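Local coordinates for precorrin-6Y C5,15-methyltransferase (Corynebacterium diphtheriae, PDB 3HM2), which probably transfers methyl groups from S-adenosyl-L-methionine to a precorrin in adenosylcobalamin biosynthesis, this chain being the C-terminal methyltransferase domain of a longer protein, at residues Pro25-Trp30 with Asn94-Phe99; Ala52-Ile57 with Asp76-Gln81; Val124-Thr129 with Leu168-Trp173. One frame throughout, in Å; residues are numbered along the deposited sequence.

Contact 1. Residues Pro25-Trp30 with Asn94-Phe99; sequences PHETLW and NPDVIF
Trp30, the residue most buried by this contact, lays its indole on the ring of Pro95. With CG anti to its carbonyl carbon (chi1 -78°), the indole meets Pro95 face on: Pro95 CB sits 3.4 Å from the centroid of the five-membered ring, only 6° off the normal, a clear CH-pi contact. Pro95 CD reaches toward the benzene half, 3.5 Å from Trp30 CZ2. Phe88 stacks on the indole as well, and the buried Trp30 NE1 has no polar partner.

Strands 27-32 and 97-100 run parallel here at the centre of the Rossmann-like sheet of class I methyltransferases. The backbone bonding opens at Thr28 O, which accepts from two consecutive amides, Asp96 N at 2.7 Å and Val97 N at 3.0 Å. The latter comes from 34° above the carbonyl plane. Asp96 turns its carboxylate back beside its own N, where OD2 accepts a weak hydrogen bond from Thr28 N (3.3 Å). Val97 O then takes Trp30 N at 2.8 Å. On the opposite face from Trp30, Val97 CG2 lies 3.6 Å from Glu27 OE1, an oxygen held by a salt bridge to Arg122.

Contact 2. Residues Ala52-Ile57 with Asp76-Gln81; sequences AVCFEI and DRIAVQ
Strand 50-55 pairs in parallel with strand 78-81, the outermost strand at this end of the sheet within the chain, and Cys54 fills the seam on the face that also carries Ala52, Ile78 and Val80. At CB, the methylene rests 3.5 Å from Ala79 O and 4.1 Å from Val80 CG1, so it touches both backbone and side chain of the neighbouring strand. The first torsion (chi1 -80°) sets SG anti to the carbonyl carbon and beside the backbone N. From there the sulfur leans back along the strands to Ile78, whose CD1 is 3.8 Å away from SG. Ile78 can reach it because its CG1 lies anti to its own backbone N, which leaves CG2 in the crowded position.

Helix 38-44 meets this face through Ala40, which packs on Cys54 and belongs to a probable Rossmann-type glycine motif. Helix 59-70, the crossover of this beta-alpha-beta unit, packs on Ile78 and Val80. On the other face Gln81 CB lies 4.0 Å from Phe55 CD2, and Gln81 CG lies 4.1 Å from Val53 CG1.

The last backbone bond, Glu56 N to Gln81 O, is nearly straight at 172° and 3.1 Å. Glu56 turns its carboxylate elsewhere, to Ser58 N, from a position just after the second strand where class I methyltransferases commonly keep an acidic residue for the cofactor ribose. Across the seam, then, polar bonding belongs to the main chain, so the strands' register is set by the backbone, and the side chains add apolar contact on both faces.

Contact 3. Residues Val124-Thr129 with Leu168-Trp173; sequences VANAVT and LPVHQW
Ala127 O is gripped twice from the facing strand: by His171 N, in a nearly straight 2.7 Å hydrogen bond (169°), and by the CA-H of Val170, whose CA is 3.4 Å from that oxygen. The amide arrives 29° above the carbonyl plane. Ala127 N gives in return to His171 O at 2.7 Å, so Ala127 and His171 form an antiparallel hydrogen-bonded pair.

One step along, Asn126 and Gln172 make the non-hydrogen-bonded pair, and here the side chains bond to each other instead. Gln172 CG stands anti to its backbone N with an extended chain, bringing NE2 to 2.9 Å from Asn126 OD1. The donor lies on an OD1 lone pair, and the two amides are almost coplanar, 7° apart, so the bond fixes both planes.

This junction, where strand 122-127 meets the antiparallel strand 162-176, is part of the 3-2-1-4-5-7-6 strand order that marks class I methyltransferases. Helix 9-21 covers the amide pair, Val13 packing on Asn126 and Ala20 on Gln172. Beside it Val124 CG1 rests 3.8 Å from Gln172 CG. On the reverse face Ala127 CB and His171 CB touch at 4.0 Å, while Leu136 of helix 130-143 packs on His171. Thr129 N-caps that helix through OG1 to Ser132 N, and Phe161 of the second subunit packs on Thr129.

In the fold
All three contacts belong to one mixed sheet. Contacts 1 and 2 sit side by side through the pairing of strands 27-32 and 50-55, with Leu29 O 2.5 Å from Val53 N in a probable hydrogen bond and the Trp30 indole against the Phe55 ring. Contact 3 adjoins contact 1 through strands 97-100 and 122-127, whereas nothing in it touches contact 2. Contacts 1 and 3 are mostly buried; contact 2, at an end strand, is only partly so. In the two parallel contacts side chains meet each other mainly by apolar packing, indole on proline in contact 1, sulfur and aliphatic carbon in contact 2; the antiparallel one adds a buried amide-amide bond and alone lies beside another subunit.

Contact 1. Residues Pro25-Trp30 with Asn94-Phe99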
# COMPACT_ATOMS: atom_id res chain seq x y z
N PRO A 25 -23.53 -17.98 -18.32
CA PRO A 25 -24.89 -18.01 -18.85
C PRO A 25 -25.88 -18.70 -17.92
O PRO A 25 -25.57 -19.69 -17.23
CB PRO A 25 -24.73 -18.79 -20.16
CG PRO A 25 -23.26 -18.69 -20.51
CD PRO A 25 -22.59 -18.73 -19.17
N HIS A 26 -27.09 -18.13 -17.97
CA HIS A 26 -28.25 -18.57 -17.22
C HIS A 26 -28.02 -18.42 -15.71
O HIS A 26 -28.57 -19.18 -14.89
CB HIS A 26 -28.67 -19.99 -17.62
CG HIS A 26 -28.12 -20.45 -18.94
ND1 HIS A 26 -28.86 -20.44 -20.10
CD2 HIS A 26 -26.92 -21.00 -19.26
CE1 HIS A 26 -28.12 -20.94 -21.09
NE2 HIS A 26 -26.94 -21.28 -20.60
N GLU A 27 -27.21 -17.43 -15.36
CA GLU A 27 -26.90 -17.14 -13.97
C GLU A 27 -27.70 -15.96 -13.41
O GLU A 27 -28.05 -15.04 -14.13
CB GLU A 27 -25.38 -17.01 -13.73
CG GLU A 27 -24.74 -18.35 -13.30
CD GLU A 27 -23.21 -18.39 -13.37
OE1 GLU A 27 -22.58 -17.43 -12.87
OE2 GLU A 27 -22.65 -19.40 -13.88
N THR A 28 -28.02 -16.05 -12.12
CA THR A 28 -28.78 -15.04 -11.40
C THR A 28 -27.97 -14.49 -10.24
O THR A 28 -27.66 -15.23 -9.29
CB THR A 28 -30.07 -15.64 -10.81
OG1 THR A 28 -30.81 -16.30 -11.85
CG2 THR A 28 -30.93 -14.56 -10.17
N LEU A 29 -27.62 -13.20 -10.30
CA LEU A 29 -27.00 -12.54 -9.14
C LEU A 29 -28.00 -12.00 -8.12
O LEU A 29 -28.91 -11.28 -8.51
CB LEU A 29 -26.11 -11.37 -9.58
CG LEU A 29 -25.56 -10.57 -8.38
CD1 LEU A 29 -24.46 -11.35 -7.66
CD2 LEU A 29 -25.05 -9.23 -8.81
N TRP A 30 -27.80 -12.31 -6.83
CA TRP A 30 -28.34 -11.47 -5.77
C TRP A 30 -27.31 -10.40 -5.46
O TRP A 30 -26.20 -10.69 -5.02
CB TRP A 30 -28.72 -12.24 -4.51
CG TRP A 30 -30.03 -12.97 -4.64
CD1 TRP A 30 -30.77 -13.17 -5.79
CD2 TRP A 30 -30.75 -13.64 -3.59
NE1 TRP A 30 -31.91 -13.91 -5.50
CE2 TRP A 30 -31.91 -14.20 -4.16
CE3 TRP A 30 -30.52 -13.81 -2.21
CZ2 TRP A 30 -32.82 -14.94 -3.41
CZ3 TRP A 30 -31.44 -14.52 -1.46
CH2 TRP A 30 -32.57 -15.07 -2.06
N ASN A 94 -33.72 -19.78 -6.06
CA ASN A 94 -32.42 -19.62 -5.40
C ASN A 94 -31.43 -18.93 -6.31
O ASN A 94 -31.30 -19.36 -7.47
CB ASN A 94 -31.81 -20.97 -5.08
CG ASN A 94 -32.27 -21.51 -3.76
OD1 ASN A 94 -32.20 -22.71 -3.51
ND2 ASN A 94 -32.74 -20.63 -2.89
N PRO A 95 -30.69 -17.91 -5.79
CA PRO A 95 -29.68 -17.14 -6.51
C PRO A 95 -28.55 -18.05 -7.00
O PRO A 95 -28.32 -19.09 -6.37
CB PRO A 95 -29.11 -16.25 -5.41
CG PRO A 95 -29.33 -17.06 -4.18
CD PRO A 95 -30.70 -17.51 -4.37
N ASP A 96 -27.85 -17.66 -8.08
CA ASP A 96 -26.70 -18.43 -8.56
C ASP A 96 -25.40 -17.86 -7.95
O ASP A 96 -24.51 -18.59 -7.52
CB ASP A 96 -26.66 -18.44 -10.10
CG ASP A 96 -27.58 -19.48 -10.71
OD1 ASP A 96 -27.17 -20.66 -10.72
OD2 ASP A 96 -28.68 -19.14 -11.22
N VAL A 97 -25.29 -16.54 -7.94
CA VAL A 97 -24.16 -15.88 -7.33
C VAL A 97 -24.76 -14.80 -6.42
O VAL A 97 -25.90 -14.35 -6.66
CB VAL A 97 -23.29 -15.28 -8.41
CG1 VAL A 97 -21.87 -15.20 -7.96
CG2 VAL A 97 -23.35 -16.18 -9.57
N ILE A 98 -24.06 -14.42 -5.35
CA ILE A 98 -24.44 -13.24 -4.57
C ILE A 98 -23.27 -12.32 -4.42
O ILE A 98 -22.14 -12.75 -4.44
CB ILE A 98 -24.88 -13.59 -3.19
CG1 ILE A 98 -26.18 -14.35 -3.28
CG2 ILE A 98 -25.05 -12.32 -2.33
CD1 ILE A 98 -26.29 -15.39 -2.22
N PHE A 99 -23.56 -11.04 -4.27
CA PHE A 99 -22.53 -10.06 -3.98
C PHE A 99 -23.05 -9.20 -2.86
O PHE A 99 -24.16 -8.69 -2.97
CB PHE A 99 -22.20 -9.16 -5.20
CG PHE A 99 -21.31 -7.97 -4.83
CD1 PHE A 99 -19.92 -8.07 -4.92
CD2 PHE A 99 -21.85 -6.79 -4.30
CE1 PHE A 99 -19.11 -7.02 -4.52
CE2 PHE A 99 -21.03 -5.74 -3.91
CZ PHE A 99 -19.66 -5.86 -4.02

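Contact 2. Residues Ala52-Ile57 with Asp76-Gln81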
# COMPACT_ATOMS: atom_id res chain seq x y z
N ALA A 52 -30.62 -10.48 -12.73
CA ALA A 52 -30.07 -10.04 -11.46
C ALA A 52 -31.17 -9.68 -10.48
O ALA A 52 -32.25 -9.24 -10.88
CB ALA A 52 -29.12 -8.87 -11.67
N VAL A 53 -30.90 -9.85 -9.19
CA VAL A 53 -31.85 -9.48 -8.14
C VAL A 53 -31.24 -8.43 -7.18
O VAL A 53 -30.10 -8.55 -6.70
CB VAL A 53 -32.46 -10.69 -7.37
CG1 VAL A 53 -33.46 -10.19 -6.33
CG2 VAL A 53 -33.14 -11.65 -8.32
N CYS A 54 -32.06 -7.40 -6.94
CA CYS A 54 -31.70 -6.23 -6.17
C CYS A 54 -32.53 -6.13 -4.88
O CYS A 54 -33.70 -6.51 -4.85
CB CYS A 54 -31.90 -4.99 -7.04
SG CYS A 54 -30.53 -4.67 -8.21
N PHE A 55 -31.92 -5.63 -3.82
CA PHE A 55 -32.55 -5.56 -2.51
C PHE A 55 -32.29 -4.18 -1.87
O PHE A 55 -31.27 -3.98 -1.20
CB PHE A 55 -32.04 -6.69 -1.58
CG PHE A 55 -32.57 -8.09 -1.94
CD1 PHE A 55 -31.81 -8.98 -2.69
CD2 PHE A 55 -33.80 -8.52 -1.48
CE1 PHE A 55 -32.29 -10.26 -3.01
CE2 PHE A 55 -34.27 -9.80 -1.77
CZ PHE A 55 -33.51 -10.66 -2.54
N GLU A 56 -33.20 -3.25 -2.10
CA GLU A 56 -33.07 -1.88 -1.60
C GLU A 56 -34.25 -1.53 -0.67
O GLU A 56 -35.41 -1.81 -0.96
CB GLU A 56 -32.99 -0.89 -2.78
CG GLU A 56 -33.17 0.58 -2.43
CD GLU A 56 -32.05 1.13 -1.57
OE1 GLU A 56 -30.87 0.92 -1.92
OE2 GLU A 56 -32.35 1.78 -0.53
N ILE A 57 -33.94 -0.91 0.46
CA ILE A 57 -34.98 -0.53 1.42
C ILE A 57 -35.85 0.67 0.98
O ILE A 57 -37.08 0.64 1.18
CB ILE A 57 -34.34 -0.28 2.80
CG1 ILE A 57 -34.95 0.97 3.45
CG2 ILE A 57 -32.82 -0.14 2.66
CD1 ILE A 57 -34.16 1.50 4.64
N ASP A 76 -35.56 -5.71 -18.47
CA ASP A 76 -36.32 -6.95 -18.54
C ASP A 76 -35.59 -8.18 -17.99
O ASP A 76 -35.97 -9.32 -18.28
CB ASP A 76 -36.78 -7.21 -19.99
CG ASP A 76 -35.63 -7.18 -21.01
OD1 ASP A 76 -35.92 -7.24 -22.22
OD2 ASP A 76 -34.46 -7.11 -20.59
N ARG A 77 -34.55 -7.94 -17.18
CA ARG A 77 -33.79 -9.03 -16.59
C ARG A 77 -33.39 -8.65 -15.17
O ARG A 77 -32.56 -9.31 -14.54
CB ARG A 77 -32.56 -9.35 -17.44
CG ARG A 77 -32.73 -9.00 -18.91
CD ARG A 77 -31.70 -9.68 -19.77
NE ARG A 77 -30.44 -9.93 -19.05
CZ ARG A 77 -29.31 -9.28 -19.28
NH1 ARG A 77 -28.24 -9.60 -18.60
NH2 ARG A 77 -29.24 -8.33 -20.20
N ILE A 78 -33.97 -7.58 -14.66
CA ILE A 78 -33.70 -7.18 -13.29
C ILE A 78 -35.02 -7.12 -12.54
O ILE A 78 -36.01 -6.62 -13.06
CB ILE A 78 -33.00 -5.80 -13.24
CG1 ILE A 78 -32.28 -5.62 -11.90
CG2 ILE A 78 -34.01 -4.71 -13.42
CD1 ILE A 78 -31.25 -4.57 -11.90
N ALA A 79 -35.05 -7.70 -11.35
CA ALA A 79 -36.10 -7.38 -10.39
C ALA A 79 -35.49 -6.51 -9.29
O ALA A 79 -34.38 -6.78 -8.84
CB ALA A 79 -36.68 -8.62 -9.79
N VAL A 80 -36.21 -5.47 -8.88
CA VAL A 80 -35.79 -4.64 -7.76
C VAL A 80 -36.70 -4.86 -6.55
O VAL A 80 -37.80 -4.32 -6.48
CB VAL A 80 -35.79 -3.15 -8.13
CG1 VAL A 80 -34.99 -2.35 -7.11
CG2 VAL A 80 -35.24 -2.95 -9.53
N GLN A 81 -36.22 -5.65 -5.59
CA GLN A 81 -36.97 -5.91 -4.37
C GLN A 81 -36.57 -4.94 -3.27
O GLN A 81 -35.81 -4.00 -3.50
CB GLN A 81 -36.75 -7.35 -3.91
CG GLN A 81 -36.89 -8.39 -5.01
CD GLN A 81 -38.33 -8.61 -5.42
OE1 GLN A 81 -39.26 -8.25 -4.70
NE2 GLN A 81 -38.52 -9.20 -6.60

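Contact 3. Residues Val124-Thr129 with Leu168-Trp173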
# COMPACT_ATOMS: atom_id res chain seq x y z
N VAL A 124 -19.22 -13.15 -3.59
CA VAL A 124 -18.13 -12.19 -3.45
C VAL A 124 -18.59 -11.02 -2.61
O VAL A 124 -19.62 -10.42 -2.88
CB VAL A 124 -17.71 -11.73 -4.82
CG1 VAL A 124 -16.26 -11.28 -4.81
CG2 VAL A 124 -17.90 -12.89 -5.78
N ALA A 125 -17.85 -10.72 -1.54
CA ALA A 125 -18.20 -9.64 -0.62
C ALA A 125 -17.13 -8.55 -0.50
O ALA A 125 -15.95 -8.79 -0.74
CB ALA A 125 -18.56 -10.20 0.76
N ASN A 126 -17.56 -7.34 -0.13
CA ASN A 126 -16.69 -6.20 0.03
C ASN A 126 -16.80 -5.67 1.41
O ASN A 126 -17.90 -5.59 1.96
CB ASN A 126 -17.10 -5.06 -0.89
CG ASN A 126 -16.47 -5.16 -2.22
OD1 ASN A 126 -15.86 -6.18 -2.56
ND2 ASN A 126 -16.59 -4.10 -3.02
N ALA A 127 -15.65 -5.26 1.93
CA ALA A 127 -15.55 -4.69 3.26
C ALA A 127 -14.69 -3.47 3.10
O ALA A 127 -13.85 -3.41 2.22
CB ALA A 127 -14.86 -5.69 4.24
N VAL A 128 -14.87 -2.49 3.98
CA VAL A 128 -14.19 -1.22 3.79
C VAL A 128 -13.74 -0.70 5.14
O VAL A 128 -13.06 0.31 5.24
CB VAL A 128 -15.18 -0.25 3.19
CG1 VAL A 128 -16.40 -0.22 4.07
CG2 VAL A 128 -14.57 1.13 3.03
N THR A 129 -14.13 -1.41 6.18
CA THR A 129 -13.81 -1.01 7.54
C THR A 129 -13.18 -2.22 8.16
O THR A 129 -13.24 -3.32 7.58
CB THR A 129 -15.07 -0.74 8.39
OG1 THR A 129 -15.84 -1.95 8.47
CG2 THR A 129 -15.92 0.36 7.80
N LEU A 168 -9.17 4.63 0.90
CA LEU A 168 -9.25 3.59 1.91
C LEU A 168 -9.23 2.22 1.23
O LEU A 168 -9.82 2.05 0.18
CB LEU A 168 -10.52 3.77 2.75
CG LEU A 168 -10.53 4.88 3.81
CD1 LEU A 168 -11.95 5.20 4.26
CD2 LEU A 168 -9.64 4.56 5.02
N PRO A 169 -8.54 1.25 1.84
CA PRO A 169 -8.53 -0.08 1.21
C PRO A 169 -9.91 -0.70 1.19
O PRO A 169 -10.87 -0.16 1.73
CB PRO A 169 -7.60 -0.89 2.12
CG PRO A 169 -6.81 0.11 2.86
CD PRO A 169 -7.75 1.26 3.08
N VAL A 170 -9.99 -1.86 0.55
CA VAL A 170 -11.24 -2.53 0.31
C VAL A 170 -10.91 -4.00 0.37
O VAL A 170 -9.94 -4.44 -0.25
CB VAL A 170 -11.79 -2.20 -1.08
CG1 VAL A 170 -12.89 -3.18 -1.46
CG2 VAL A 170 -12.28 -0.75 -1.11
N HIS A 171 -11.70 -4.74 1.14
CA HIS A 171 -11.45 -6.17 1.26
C HIS A 171 -12.52 -6.92 0.54
O HIS A 171 -13.69 -6.53 0.52
CB HIS A 171 -11.28 -6.60 2.73
CG HIS A 171 -10.02 -6.07 3.34
ND1 HIS A 171 -9.86 -4.75 3.69
CD2 HIS A 171 -8.82 -6.67 3.57
CE1 HIS A 171 -8.64 -4.56 4.14
NE2 HIS A 171 -7.99 -5.71 4.08
N GLN A 172 -12.07 -7.99 -0.11
CA GLN A 172 -12.95 -8.74 -0.97
C GLN A 172 -12.80 -10.20 -0.69
O GLN A 172 -11.72 -10.79 -0.79
CB GLN A 172 -12.68 -8.45 -2.45
CG GLN A 172 -13.88 -8.70 -3.31
CD GLN A 172 -13.72 -8.12 -4.68
OE1 GLN A 172 -13.09 -8.72 -5.56
NE2 GLN A 172 -14.31 -6.95 -4.89
N TRP A 173 -13.93 -10.78 -0.34
CA TRP A 173 -14.04 -12.21 -0.18
C TRP A 173 -14.79 -12.78 -1.39
O TRP A 173 -15.91 -12.37 -1.68
CB TRP A 173 -14.75 -12.50 1.15
CG TRP A 173 -14.67 -13.92 1.56
CD1 TRP A 173 -13.60 -14.76 1.43
CD2 TRP A 173 -15.72 -14.69 2.14
NE1 TRP A 173 -13.92 -16.01 1.89
CE2 TRP A 173 -15.21 -15.99 2.34
CE3 TRP A 173 -17.03 -14.41 2.50
CZ2 TRP A 173 -15.98 -17.02 2.89
CZ3 TRP A 173 -17.80 -15.42 3.05
CH2 TRP A 173 -17.27 -16.72 3.24